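PDB 4N30: protein disulfide isomerase from Pseudomonas aeruginosa, which probably acts as a DsbA-type thiol-disulfide oxidoreductase with a thioredoxin fold, making or rearranging disulfide bonds in other proteins. Local coordinates for residues A[178-186]-A[198-208]; A[60-68]-A[98-109]. All blocks are in the same frame, centred on the assembly; numbering follows the deposited sequence.

Interaction 1: residues A[178-186]-A[198-208]; sequences KGITATPTL and KLEGMADETTL
Lys198 lays its side chain across Thr185 and Ile180 to reach Lys178. With CG anti to the backbone N (chi1 -178°), Lys198 CG passes 3.7 Å from Thr185 CG2; the chain then bends and slides past Ile180 in the opposite direction. Lys198 NZ donates a hydrogen bond to Lys178 O at 2.7 Å, nearly in line with that carbonyl. Here helix 162-177 has just ended and Gly179 forms a Schellman motif, where the partial negative charge of the helix's carbonyl end would probably suit an ammonium. Glu200, extended beyond CG, crosses Thr185 at a slant. Its OE1 receives bonds from two waters, one of which also binds Thr185 OG1 and Thr181 N. Thr185 OG1 itself donates to Ala182 O at 2.8 Å, from 39° above the carbonyl plane, a link within the loop.

Leu186 and Leu199 point to the other face of the sheet. Leu186 CD1 packs on Ala203 CB and meets Leu208 CD2 at 3.7 Å, the two side chains crossing at about a right angle. Paired backbone bonds join the strands, Leu186 N to Leu199 O at 2.8 Å and Leu199 N to Leu186 O at 2.9 Å. Beyond them Gly201 N donates to Pro184 O, and Met202 CG lies 3.9 Å from Pro184 CG. An antiparallel hairpin thus carries the loop with the cis peptide before Pro184, the cis-proline feature of thioredoxin folds, next to the helix that starts with the probable CxxC active site.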
ATOM      1  N   LYS A 178     -15.982   3.314   2.167  1.00 16.42           N
ATOM      2  CA  LYS A 178     -15.779   2.998   3.606  1.00 16.01           C
ATOM      3  C   LYS A 178     -15.598   4.308   4.331  1.00 15.51           C
ATOM      4  O   LYS A 178     -15.362   4.293   5.543  1.00 17.20           O
ATOM      5  CB  LYS A 178     -14.527   2.140   3.791  1.00 16.62           C
ATOM      6  CG  LYS A 178     -14.692   0.701   3.329  1.00 18.99           C
ATOM      7  CD  LYS A 178     -13.377   0.002   3.649  1.00 24.10           C
ATOM      8  CE  LYS A 178     -13.255  -1.372   3.031  1.00 29.17           C
ATOM      9  NZ  LYS A 178     -13.631  -2.304   4.123  1.00 29.23           N
ATOM     10  N   GLY A 179     -15.705   5.456   3.697  1.00 13.43           N
ATOM     11  CA  GLY A 179     -15.559   6.710   4.440  1.00 13.33           C
ATOM     12  C   GLY A 179     -14.115   7.058   4.792  1.00 13.69           C
ATOM     13  O   GLY A 179     -13.876   7.941   5.660  1.00 14.11           O
ATOM     14  N   ILE A 180     -13.156   6.499   4.109  1.00 13.33           N
ATOM     15  CA  ILE A 180     -11.724   6.766   4.374  1.00 12.94           C
ATOM     16  C   ILE A 180     -11.306   8.042   3.642  1.00 13.68           C
ATOM     17  O   ILE A 180     -11.641   8.215   2.425  1.00 14.99           O
ATOM     18  CB  ILE A 180     -10.885   5.583   3.841  1.00 13.66           C
ATOM     19  CG1 ILE A 180     -11.205   4.365   4.677  1.00 13.71           C
ATOM     20  CG2 ILE A 180      -9.391   5.831   4.042  1.00 13.94           C
ATOM     21  CD1 ILE A 180     -10.470   3.064   4.273  1.00 15.94           C
ATOM     22  N   THR A 181     -10.725   8.995   4.304  1.00 12.67           N
ATOM     23  CA  THR A 181     -10.399  10.282   3.698  1.00 14.16           C
ATOM     24  C   THR A 181      -8.938  10.636   3.811  1.00 14.97           C
ATOM     25  O   THR A 181      -8.543  11.651   3.217  1.00 19.12           O
ATOM     26  CB  THR A 181     -11.236  11.418   4.345  1.00 15.20           C
ATOM     27  OG1 THR A 181     -10.688  11.777   5.588  1.00 16.78           O
ATOM     28  CG2 THR A 181     -12.722  11.117   4.499  1.00 15.82           C
ATOM     29  N   ALA A 182      -8.145   9.970   4.673  1.00 12.29           N
ATOM     30  CA  ALA A 182      -6.773  10.417   4.978  1.00 12.19           C
ATOM     31  C   ALA A 182      -5.863   9.210   4.971  1.00 10.75           C
ATOM     32  O   ALA A 182      -6.328   8.090   5.058  1.00 11.83           O
ATOM     33  CB  ALA A 182      -6.688  11.188   6.307  1.00 14.35           C
ATOM     34  N   THR A 183      -4.552   9.465   4.864  1.00 10.72           N
ATOM     35  CA  THR A 183      -3.561   8.397   4.808  1.00  9.85           C
ATOM     36  C   THR A 183      -2.492   8.554   5.816  1.00 10.10           C
ATOM     37  O   THR A 183      -2.147   9.708   6.221  1.00 11.08           O
ATOM     38  CB  THR A 183      -2.876   8.305   3.422  1.00  9.38           C
ATOM     39  OG1 THR A 183      -2.350   9.586   3.083  1.00 10.62           O
ATOM     40  CG2 THR A 183      -3.899   7.923   2.310  1.00 11.02           C
ATOM     41  N   PRO A 184      -1.973   7.510   6.395  1.00 10.27           N
ATOM     42  CA  PRO A 184      -2.416   6.109   6.182  1.00 10.12           C
ATOM     43  C   PRO A 184      -3.667   5.807   6.961  1.00  9.75           C
ATOM     44  O   PRO A 184      -3.918   6.364   8.092  1.00 10.90           O
ATOM     45  CB  PRO A 184      -1.232   5.293   6.770  1.00 10.34           C
ATOM     46  CG  PRO A 184      -0.703   6.200   7.898  1.00 12.34           C
ATOM     47  CD  PRO A 184      -0.814   7.581   7.337  1.00 10.80           C
ATOM     48  N   THR A 185      -4.517   4.988   6.413  1.00 10.40           N
ATOM     49  CA  THR A 185      -5.657   4.411   7.191  1.00  9.27           C
ATOM     50  C   THR A 185      -5.534   2.912   7.001  1.00 10.51           C
ATOM     51  O   THR A 185      -5.208   2.424   5.899  1.00 10.44           O
ATOM     52  CB  THR A 185      -6.990   4.872   6.649  1.00 10.91           C
ATOM     53  OG1 THR A 185      -7.134   6.261   6.957  1.00 11.06           O
ATOM     54  CG2 THR A 185      -8.179   4.135   7.331  1.00 10.97           C
ATOM     55  N   LEU A 186      -5.684   2.172   8.085  1.00 10.29           N
ATOM     56  CA  LEU A 186      -5.616   0.689   8.059  1.00  9.93           C
ATOM     57  C   LEU A 186      -6.972   0.057   8.103  1.00 10.01           C
ATOM     58  O   LEU A 186      -7.781   0.520   8.888  1.00 11.21           O
ATOM     59  CB  LEU A 186      -4.755   0.187   9.216  1.00 10.17           C
ATOM     60  CG  LEU A 186      -3.428   0.890   9.389  1.00 10.52           C
ATOM     61  CD1 LEU A 186      -2.650   0.185  10.549  1.00 12.09           C
ATOM     62  CD2 LEU A 186      -2.591   0.869   8.096  1.00 11.84           C
ATOM     63  N   LYS A 198     -11.229  -0.755  11.150  1.00 11.63           N
ATOM     64  CA  LYS A 198     -10.519   0.372  10.524  1.00 12.00           C
ATOM     65  C   LYS A 198      -9.830   1.177  11.610  1.00 12.06           C
ATOM     66  O   LYS A 198     -10.403   1.491  12.728  1.00 13.67           O
ATOM     67  CB  LYS A 198     -11.552   1.187   9.781  1.00 13.48           C
ATOM     68  CG  LYS A 198     -10.867   2.332   9.068  1.00 15.34           C
ATOM     69  CD  LYS A 198     -11.778   3.462   8.618  1.00 17.25           C
ATOM     70  CE  LYS A 198     -12.989   3.044   7.843  1.00 16.15           C
ATOM     71  NZ  LYS A 198     -14.154   4.046   7.945  1.00 17.36           N
ATOM     72  N   LEU A 199      -8.645   1.667  11.353  1.00 11.92           N
ATOM     73  CA  LEU A 199      -7.896   2.527  12.265  1.00 11.45           C
ATOM     74  C   LEU A 199      -7.357   3.640  11.397  1.00 10.18           C
ATOM     75  O   LEU A 199      -6.649   3.422  10.425  1.00 10.44           O
ATOM     76  CB  LEU A 199      -6.698   1.829  12.888  1.00 14.44           C
ATOM     77  CG  LEU A 199      -6.889   0.427  13.524  1.00 14.89           C
ATOM     78  CD1 LEU A 199      -5.562  -0.255  13.773  1.00 17.87           C
ATOM     79  CD2 LEU A 199      -7.584   0.696  14.843  1.00 17.55           C
ATOM     80  N   GLU A 200      -7.616   4.880  11.765  1.00 11.15           N
ATOM     81  CA  GLU A 200      -7.074   6.039  11.037  1.00 12.53           C
ATOM     82  C   GLU A 200      -5.809   6.442  11.647  1.00 13.71           C
ATOM     83  O   GLU A 200      -5.887   6.758  12.851  1.00 15.67           O
ATOM     84  CB  GLU A 200      -8.105   7.190  10.968  1.00 14.06           C
ATOM     85  CG  GLU A 200      -7.447   8.433  10.194  1.00 13.73           C
ATOM     86  CD  GLU A 200      -8.476   9.423   9.643  1.00 13.44           C
ATOM     87  OE1 GLU A 200      -9.620   9.001   9.289  1.00 14.68           O
ATOM     88  OE2 GLU A 200      -8.081  10.623   9.762  1.00 16.36           O
ATOM     89  N   GLY A 201      -4.731   6.620  10.868  1.00 13.29           N
ATOM     90  CA  GLY A 201      -3.440   7.146  11.403  1.00 14.97           C
ATOM     91  C   GLY A 201      -2.363   6.111  11.476  1.00 12.06           C
ATOM     92  O   GLY A 201      -2.456   4.956  10.983  1.00 13.04           O
ATOM     93  N   MET A 202      -1.225   6.627  11.947  1.00 13.16           N
ATOM     94  CA  MET A 202       0.005   5.867  12.151  1.00 14.20           C
ATOM     95  C   MET A 202      -0.078   4.969  13.359  1.00 13.69           C
ATOM     96  O   MET A 202       0.627   5.196  14.392  1.00 16.22           O
ATOM     97  CB  MET A 202       1.269   6.741  12.159  1.00 13.34           C
ATOM     98  CG  MET A 202       1.413   7.524  10.848  1.00 13.93           C
ATOM     99  SD  MET A 202       2.927   8.555  10.862  1.00 17.14           S
ATOM    100  CE  MET A 202       2.662   9.535  12.286  1.00 20.54           C
ATOM    101  N   ALA A 203      -0.826   3.880  13.274  1.00 13.36           N
ATOM    102  CA  ALA A 203      -1.079   3.015  14.443  1.00 14.19           C
ATOM    103  C   ALA A 203       0.232   2.419  14.953  1.00 14.62           C
ATOM    104  O   ALA A 203       0.929   1.712  14.208  1.00 15.76           O
ATOM    105  CB  ALA A 203      -2.034   1.904  14.015  1.00 13.74           C
ATOM    106  N   ASP A 204       0.458   2.572  16.280  1.00 15.15           N
ATOM    107  CA  ASP A 204       1.605   2.041  16.977  1.00 15.22           C
ATOM    108  C   ASP A 204       1.363   0.607  17.404  1.00 15.75           C
ATOM    109  O   ASP A 204       0.331  -0.001  17.067  1.00 15.37           O
ATOM    110  CB  ASP A 204       2.024   2.899  18.202  1.00 14.81           C
ATOM    111  CG  ASP A 204       1.021   2.982  19.242  1.00 18.64           C
ATOM    112  OD1 ASP A 204       0.174   2.117  19.426  1.00 16.99           O
ATOM    113  OD2 ASP A 204       0.938   4.022  19.955  1.00 25.66           O
ATOM    114  N   GLU A 205       2.346  -0.054  17.989  1.00 15.85           N
ATOM    115  CA  GLU A 205       2.163  -1.481  18.239  1.00 15.45           C
ATOM    116  C   GLU A 205       0.992  -1.722  19.161  1.00 14.21           C
ATOM    117  O   GLU A 205       0.321  -2.752  18.967  1.00 13.87           O
ATOM    118  CB  GLU A 205       3.417  -2.150  18.773  1.00 17.56           C
ATOM    119  CG  GLU A 205       3.888  -1.660  20.122  1.00 26.79           C
ATOM    120  CD  GLU A 205       5.244  -2.267  20.547  1.00 32.66           C
ATOM    121  OE1 GLU A 205       5.822  -3.190  19.844  1.00 31.73           O
ATOM    122  OE2 GLU A 205       5.712  -1.832  21.634  1.00 44.18           O
ATOM    123  N   THR A 206       0.728  -0.856  20.142  1.00 12.85           N
ATOM    124  CA  THR A 206      -0.357  -1.067  21.084  1.00 13.32           C
ATOM    125  C   THR A 206      -1.714  -1.045  20.349  1.00 12.93           C
ATOM    126  O   THR A 206      -2.661  -1.790  20.623  1.00 12.47           O
ATOM    127  CB  THR A 206      -0.351  -0.050  22.177  1.00 14.36           C
ATOM    128  OG1 THR A 206       0.981  -0.098  22.731  1.00 16.00           O
ATOM    129  CG2 THR A 206      -1.463  -0.323  23.215  1.00 16.79           C
ATOM    130  N   THR A 207      -1.845  -0.073  19.438  1.00 11.96           N
ATOM    131  CA  THR A 207      -3.001   0.065  18.584  1.00 11.99           C
ATOM    132  C   THR A 207      -3.195  -1.200  17.720  1.00 11.39           C
ATOM    133  O   THR A 207      -4.330  -1.728  17.632  1.00 11.39           O
ATOM    134  CB  THR A 207      -2.919   1.363  17.789  1.00 12.81           C
ATOM    135  OG1 THR A 207      -2.832   2.447  18.757  1.00 15.39           O
ATOM    136  CG2 THR A 207      -4.167   1.501  16.922  1.00 14.11           C
ATOM    137  N   LEU A 208      -2.149  -1.694  17.085  1.00 11.01           N
ATOM    138  CA  LEU A 208      -2.273  -2.851  16.255  1.00 10.21           C
ATOM    139  C   LEU A 208      -2.700  -4.065  17.093  1.00 11.22           C
ATOM    140  O   LEU A 208      -3.574  -4.843  16.702  1.00 11.53           O
ATOM    141  CB  LEU A 208      -0.954  -3.171  15.537  1.00 12.89           C
ATOM    142  CG  LEU A 208      -0.541  -2.122  14.494  1.00 11.87           C
ATOM    143  CD1 LEU A 208       0.802  -2.467  13.908  1.00 14.83           C
ATOM    144  CD2 LEU A 208      -1.536  -1.927  13.382  1.00 13.76           C
TER
HETATM  145  O   HOH W   1     -12.903   6.511   7.906  1.00 20.58           O
HETATM  146  O   HOH W   2      -9.314   8.007   6.733  1.00 13.38           O
HETATM  147  O   HOH W   3     -11.418  10.327   7.617  1.00 25.94           O

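Interaction 2: residues A[60-68]-A[98-109]; sequences EYADLECPF and HGEAARHQARLV
The His98 ring has Glu65 over one face and Asp63 at its edge. Glu65 CB makes a CH-pi contact, 4.0 Å from the His98 ring centroid and 28° off the ring normal, while Glu65 O lies over the same face toward the rim. The Asp63 carboxylate comes to the edge with its plane turned 73° from the ring; OD2 is modelled too close there for its distance to mean much, and it accepts from Leu95 N. Glu65 N donates to Asp63 OD1 at 2.8 Å, closing an Asx turn, and Ala102 CB lies 3.4 Å from Asp63 OD1.

The bend at chi2 (-62°) turns the Glu65 carboxylate in toward the helix, with Glu65 CD 3.9 Å from Ala101 CB. The Glu65 and Gln105 side chains cross at about a right angle, but the Gln105 amide is probably turned over in the model. What clearly holds the carboxylate is Ser132 OG on OE1 and the backbone N atoms of Gly136 and Gly138 on OE2, so a carboxylate that is probably charged, on a buried residue, has three hydrogen-bond partners.

Leu64 comes in toward the helix and sets CD1 against Gln105 O. Leu64 CD1 also lies 3.8 Å from Val109 CG1. Its backbone N reaches the helix through a water, 2.8 Å from Leu64 N and 2.9 Å from Ala102 O.

Beside the same ring, Cys66 CA stands 3.8 Å from His98 NE2. Cys66 N-caps helix 67-81 and, with Cys69, fits the CxxC pattern of thioredoxin-like enzymes. The contact therefore seats the probable active-site turn against the first turns of helix 99-131, part of the helical insertion that marks DsbA proteins within the thioredoxin fold.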
ATOM      1  N   GLU A  60      -3.174  -1.292   4.070  1.00  9.18           N
ATOM      2  CA  GLU A  60      -2.667   0.064   4.362  1.00  9.74           C
ATOM      3  C   GLU A  60      -3.046   0.967   3.194  1.00 10.52           C
ATOM      4  O   GLU A  60      -2.473   0.841   2.101  1.00 10.60           O
ATOM      5  CB  GLU A  60      -1.110   0.037   4.542  1.00  9.80           C
ATOM      6  CG  GLU A  60      -0.527   1.433   4.731  1.00 10.32           C
ATOM      7  CD  GLU A  60       0.968   1.529   4.582  1.00 10.80           C
ATOM      8  OE1 GLU A  60       1.630   0.607   4.266  1.00 12.36           O
ATOM      9  OE2 GLU A  60       1.424   2.710   4.725  1.00 10.75           O
ATOM     10  N   TYR A  61      -4.053   1.784   3.364  1.00  8.76           N
ATOM     11  CA  TYR A  61      -4.445   2.766   2.370  1.00  8.86           C
ATOM     12  C   TYR A  61      -3.473   3.909   2.434  1.00  9.64           C
ATOM     13  O   TYR A  61      -3.343   4.604   3.470  1.00 10.19           O
ATOM     14  CB  TYR A  61      -5.882   3.273   2.613  1.00 10.36           C
ATOM     15  CG  TYR A  61      -6.895   2.216   2.251  1.00 10.19           C
ATOM     16  CD1 TYR A  61      -7.507   2.230   1.002  1.00 11.79           C
ATOM     17  CD2 TYR A  61      -7.244   1.191   3.161  1.00 11.10           C
ATOM     18  CE1 TYR A  61      -8.402   1.232   0.605  1.00 13.68           C
ATOM     19  CE2 TYR A  61      -8.158   0.176   2.777  1.00 12.19           C
ATOM     20  CZ  TYR A  61      -8.727   0.282   1.528  1.00 12.79           C
ATOM     21  OH  TYR A  61      -9.594  -0.735   1.101  1.00 14.86           O
ATOM     22  N   ALA A  62      -2.765   4.157   1.343  1.00  9.31           N
ATOM     23  CA  ALA A  62      -1.583   5.012   1.376  1.00  9.04           C
ATOM     24  C   ALA A  62      -1.326   5.748   0.081  1.00 10.10           C
ATOM     25  O   ALA A  62      -1.862   5.413  -0.995  1.00 10.09           O
ATOM     26  CB  ALA A  62      -0.358   4.188   1.749  1.00 10.61           C
ATOM     27  N   ASP A  63      -0.549   6.818   0.228  1.00  9.11           N
ATOM     28  CA  ASP A  63      -0.310   7.833  -0.846  1.00  9.13           C
ATOM     29  C   ASP A  63       1.207   8.103  -0.826  1.00 10.03           C
ATOM     30  O   ASP A  63       1.802   8.331   0.244  1.00  9.71           O
ATOM     31  CB  ASP A  63      -1.131   9.075  -0.387  1.00  9.56           C
ATOM     32  CG  ASP A  63      -0.789  10.364  -1.116  1.00  9.99           C
ATOM     33  OD1 ASP A  63       0.182  10.493  -1.831  1.00 10.69           O
ATOM     34  OD2 ASP A  63      -1.640  11.321  -0.918  1.00 10.84           O
ATOM     35  N   LEU A  64       1.833   7.966  -2.008  1.00  9.62           N
ATOM     36  CA  LEU A  64       3.288   8.015  -2.109  1.00  9.02           C
ATOM     37  C   LEU A  64       3.813   9.466  -1.961  1.00 10.18           C
ATOM     38  O   LEU A  64       5.052   9.583  -1.819  1.00 10.50           O
ATOM     39  CB  LEU A  64       3.679   7.396  -3.456  1.00  9.32           C
ATOM     40  CG  LEU A  64       3.602   5.858  -3.367  1.00 10.97           C
ATOM     41  CD1 LEU A  64       3.447   5.243  -4.777  1.00 11.96           C
ATOM     42  CD2 LEU A  64       4.814   5.239  -2.644  1.00 12.52           C
ATOM     43  N   GLU A  65       2.972  10.464  -1.922  1.00  9.55           N
ATOM     44  CA  GLU A  65       3.296  11.846  -1.569  1.00  9.77           C
ATOM     45  C   GLU A  65       3.071  12.146  -0.120  1.00  9.60           C
ATOM     46  O   GLU A  65       3.386  13.294   0.288  1.00 10.04           O
ATOM     47  CB  GLU A  65       2.527  12.822  -2.481  1.00  9.68           C
ATOM     48  CG  GLU A  65       2.978  12.790  -3.948  1.00  9.53           C
ATOM     49  CD  GLU A  65       4.415  13.211  -4.057  1.00 10.34           C
ATOM     50  OE1 GLU A  65       5.288  12.379  -4.074  1.00 10.67           O
ATOM     51  OE2 GLU A  65       4.672  14.442  -4.058  1.00 10.13           O
ATOM     52  N   CYS A  66       2.507  11.250   0.647  1.00  9.08           N
ATOM     53  CA  CYS A  66       2.080  11.595   2.031  1.00 10.26           C
ATOM     54  C   CYS A  66       3.207  11.361   2.997  1.00 10.10           C
ATOM     55  O   CYS A  66       3.864  10.315   3.073  1.00 10.63           O
ATOM     56  CB  CYS A  66       0.891  10.666   2.357  1.00 10.05           C
ATOM     57  SG  CYS A  66       0.506  10.688   4.141  1.00 12.02           S
ATOM     58  N   PRO A  67       3.530  12.438   3.756  1.00 10.64           N
ATOM     59  CA  PRO A  67       4.693  12.347   4.669  1.00 10.81           C
ATOM     60  C   PRO A  67       4.455  11.366   5.785  1.00 11.28           C
ATOM     61  O   PRO A  67       5.460  10.870   6.345  1.00 12.21           O
ATOM     62  CB  PRO A  67       4.812  13.828   5.184  1.00 12.13           C
ATOM     63  CG  PRO A  67       3.436  14.366   5.083  1.00 13.26           C
ATOM     64  CD  PRO A  67       2.841  13.745   3.809  1.00 11.15           C
ATOM     65  N   PHE A  68       3.219  11.174   6.155  1.00 10.66           N
ATOM     66  CA  PHE A  68       2.919  10.138   7.176  1.00 11.92           C
ATOM     67  C   PHE A  68       3.175   8.739   6.647  1.00 11.22           C
ATOM     68  O   PHE A  68       3.789   7.896   7.301  1.00 12.05           O
ATOM     69  CB  PHE A  68       1.453  10.321   7.655  1.00 12.83           C
ATOM     70  CG  PHE A  68       1.149  11.655   8.279  1.00 13.27           C
ATOM     71  CD1 PHE A  68       1.628  11.973   9.582  1.00 18.59           C
ATOM     72  CD2 PHE A  68       0.308  12.553   7.596  1.00 15.61           C
ATOM     73  CE1 PHE A  68       1.279  13.248  10.143  1.00 20.11           C
ATOM     74  CE2 PHE A  68      -0.078  13.768   8.188  1.00 18.79           C
ATOM     75  CZ  PHE A  68       0.398  14.111   9.432  1.00 18.42           C
ATOM     76  N   HIS A  98      -2.516  16.017  -3.203  1.00  9.38           N
ATOM     77  CA  HIS A  98      -1.234  15.677  -3.752  1.00 10.39           C
ATOM     78  C   HIS A  98      -1.172  15.556  -5.263  1.00 10.38           C
ATOM     79  O   HIS A  98      -0.098  15.262  -5.830  1.00 11.42           O
ATOM     80  CB  HIS A  98      -0.652  14.439  -3.032  1.00 10.62           C
ATOM     81  CG  HIS A  98      -0.444  14.624  -1.592  1.00 10.15           C
ATOM     82  ND1 HIS A  98       0.073  15.729  -0.938  1.00 12.53           N
ATOM     83  CD2 HIS A  98      -0.680  13.683  -0.637  1.00  8.31           C
ATOM     84  CE1 HIS A  98       0.127  15.454   0.404  1.00  8.81           C
ATOM     85  NE2 HIS A  98      -0.334  14.211   0.570  1.00 12.68           N
ATOM     86  N   GLY A  99      -2.321  15.733  -5.899  1.00 11.24           N
ATOM     87  CA  GLY A  99      -2.417  15.964  -7.353  1.00 11.63           C
ATOM     88  C   GLY A  99      -1.838  14.844  -8.221  1.00 11.41           C
ATOM     89  O   GLY A  99      -1.847  13.646  -7.857  1.00 12.26           O
ATOM     90  N   GLU A 100      -1.327  15.270  -9.342  1.00 11.27           N
ATOM     91  CA  GLU A 100      -0.861  14.361 -10.345  0.50 12.32           C
ATOM     92  C   GLU A 100       0.265  13.477  -9.843  1.00 11.52           C
ATOM     93  O   GLU A 100       0.342  12.301 -10.236  1.00 12.24           O
ATOM     94  CB  GLU A 100      -0.462  15.172 -11.623  0.50 12.96           C
ATOM     95  CG  GLU A 100       0.001  14.292 -12.814  0.50 17.07           C
ATOM     96  CD  GLU A 100      -1.059  13.259 -13.267  0.50 15.91           C
ATOM     97  OE1 GLU A 100      -2.240  13.313 -12.941  0.50 18.85           O
ATOM     98  OE2 GLU A 100      -0.694  12.225 -13.910  0.50 18.86           O
ATOM     99  N   ALA A 101       1.182  13.979  -9.085  1.00 11.92           N
ATOM    100  CA  ALA A 101       2.331  13.226  -8.640  1.00 12.08           C
ATOM    101  C   ALA A 101       1.917  11.961  -7.940  1.00 11.73           C
ATOM    102  O   ALA A 101       2.467  10.897  -8.204  1.00 10.82           O
ATOM    103  CB  ALA A 101       3.181  14.032  -7.695  1.00 13.02           C
ATOM    104  N   ALA A 102       0.930  12.032  -7.032  1.00  9.67           N
ATOM    105  CA  ALA A 102       0.557  10.837  -6.275  1.00  9.54           C
ATOM    106  C   ALA A 102      -0.088   9.793  -7.183  1.00  9.96           C
ATOM    107  O   ALA A 102       0.067   8.584  -7.012  1.00  9.77           O
ATOM    108  CB  ALA A 102      -0.322  11.231  -5.088  1.00 10.15           C
ATOM    109  N   ARG A 103      -0.901  10.277  -8.151  1.00 10.72           N
ATOM    110  CA  ARG A 103      -1.545   9.310  -9.116  1.00 11.02           C
ATOM    111  C   ARG A 103      -0.488   8.650 -10.026  1.00 11.61           C
ATOM    112  O   ARG A 103      -0.540   7.431 -10.238  1.00 11.10           O
ATOM    113  CB  ARG A 103      -2.592  10.054  -9.961  1.00 12.34           C
ATOM    114  CG  ARG A 103      -3.665  10.688  -9.104  1.00 14.76           C
ATOM    115  CD  ARG A 103      -4.811  11.262  -9.895  1.00 17.14           C
ATOM    116  NE  ARG A 103      -4.411  12.336 -10.805  1.00 19.96           N
ATOM    117  CZ  ARG A 103      -4.597  13.644 -10.586  1.00 22.29           C
ATOM    118  NH1 ARG A 103      -5.122  14.140  -9.442  1.00 26.12           N
ATOM    119  NH2 ARG A 103      -4.255  14.479 -11.579  1.00 26.59           N
ATOM    120  N   HIS A 104       0.413   9.469 -10.580  1.00 10.84           N
ATOM    121  CA  HIS A 104       1.434   8.906 -11.480  1.00 10.53           C
ATOM    122  C   HIS A 104       2.293   7.929 -10.679  1.00 11.57           C
ATOM    123  O   HIS A 104       2.654   6.873 -11.236  1.00 11.59           O
ATOM    124  CB  HIS A 104       2.326  10.134 -11.839  1.00 11.69           C
ATOM    125  CG  HIS A 104       3.550   9.773 -12.630  1.00 11.43           C
ATOM    126  ND1 HIS A 104       3.480   9.049 -13.814  1.00 14.11           N
ATOM    127  CD2 HIS A 104       4.842  10.014 -12.328  1.00 11.62           C
ATOM    128  CE1 HIS A 104       4.753   8.908 -14.254  1.00 14.09           C
ATOM    129  NE2 HIS A 104       5.594   9.477 -13.351  1.00 14.55           N
ATOM    130  N   GLN A 105       2.618   8.221  -9.407  1.00 10.58           N
ATOM    131  CA  GLN A 105       3.456   7.325  -8.628  1.00  9.61           C
ATOM    132  C   GLN A 105       2.720   6.034  -8.296  1.00 10.95           C
ATOM    133  O   GLN A 105       3.378   4.943  -8.295  1.00 10.55           O
ATOM    134  CB  GLN A 105       3.944   8.069  -7.399  1.00 10.58           C
ATOM    135  CG  GLN A 105       4.987   9.114  -7.844  1.00 11.54           C
ATOM    136  CD  GLN A 105       5.160  10.238  -6.812  1.00 11.14           C
ATOM    137  OE1 GLN A 105       4.879  10.065  -5.572  1.00 13.81           O
ATOM    138  NE2 GLN A 105       5.621  11.349  -7.260  1.00 10.22           N
ATOM    139  N   ALA A 106       1.392   6.060  -8.070  1.00  9.36           N
ATOM    140  CA  ALA A 106       0.641   4.852  -7.893  1.00  9.69           C
ATOM    141  C   ALA A 106       0.767   3.955  -9.157  1.00 10.00           C
ATOM    142  O   ALA A 106       0.897   2.739  -9.071  1.00 10.83           O
ATOM    143  CB  ALA A 106      -0.820   5.198  -7.560  1.00 10.55           C
ATOM    144  N   ARG A 107       0.663   4.593 -10.305  1.00  9.91           N
ATOM    145  CA  ARG A 107       0.786   3.811 -11.540  1.00  9.89           C
ATOM    146  C   ARG A 107       2.172   3.261 -11.702  1.00 10.50           C
ATOM    147  O   ARG A 107       2.307   2.090 -12.180  1.00 11.19           O
ATOM    148  CB  ARG A 107       0.387   4.691 -12.716  1.00 12.08           C
ATOM    149  CG  ARG A 107      -1.078   5.151 -12.794  1.00 13.08           C
ATOM    150  CD  ARG A 107      -1.416   6.055 -13.962  1.00 17.02           C
ATOM    151  NE  ARG A 107      -2.579   6.834 -13.709  1.00 21.84           N
ATOM    152  CZ  ARG A 107      -2.590   8.167 -13.461  1.00 19.63           C
ATOM    153  NH1 ARG A 107      -1.525   8.931 -13.675  1.00 26.56           N
ATOM    154  NH2 ARG A 107      -3.785   8.698 -13.269  1.00 33.34           N
ATOM    155  N   LEU A 108       3.209   3.960 -11.365  1.00  9.95           N
ATOM    156  CA  LEU A 108       4.573   3.477 -11.471  1.00 10.44           C
ATOM    157  C   LEU A 108       4.740   2.225 -10.614  1.00 10.59           C
ATOM    158  O   LEU A 108       5.323   1.215 -11.094  1.00 11.38           O
ATOM    159  CB  LEU A 108       5.603   4.498 -11.010  1.00 10.41           C
ATOM    160  CG  LEU A 108       5.802   5.618 -11.964  1.00 11.01           C
ATOM    161  CD1 LEU A 108       6.725   6.643 -11.311  1.00 12.67           C
ATOM    162  CD2 LEU A 108       6.377   5.133 -13.279  1.00 13.16           C
ATOM    163  N   VAL A 109       4.154   2.190  -9.409  1.00  9.98           N
ATOM    164  CA  VAL A 109       4.440   1.041  -8.551  1.00 10.59           C
ATOM    165  C   VAL A 109       3.640  -0.219  -9.088  1.00 11.67           C
ATOM    166  O   VAL A 109       4.132  -1.368  -9.031  1.00 11.23           O
ATOM    167  CB  VAL A 109       4.236   1.227  -7.036  1.00 12.00           C
ATOM    168  CG1 VAL A 109       5.159   2.303  -6.518  1.00 14.09           C
ATOM    169  CG2 VAL A 109       2.785   1.498  -6.676  1.00 13.68           C
TER
HETATM  170  O   HOH W   4       0.332   7.510  -4.385  1.00 11.94           O

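From the N terminus, strand 56-62 runs into the turn that starts helix 67-81, the chain returns through strand 86-92, and interaction 2 closes this 29-residue loop against helix 99-131. Two more helices, 151-160 and 162-177, follow before interaction 1 closes a much shorter loop, 11 residues between its segments, in the hairpin of strands 185-190 and 196-200. The loops come in series, neither nesting nor crossing. The centres of the two contacts lie about 17 Å apart, yet they touch: Thr185 O and Tyr61 N, 2.9 Å apart, probably hydrogen-bond between neighbouring strands, and Thr183 OG1 packs 3.2 Å from Cys66 SG. The cis-proline loop is thus brought against the probable CxxC turn.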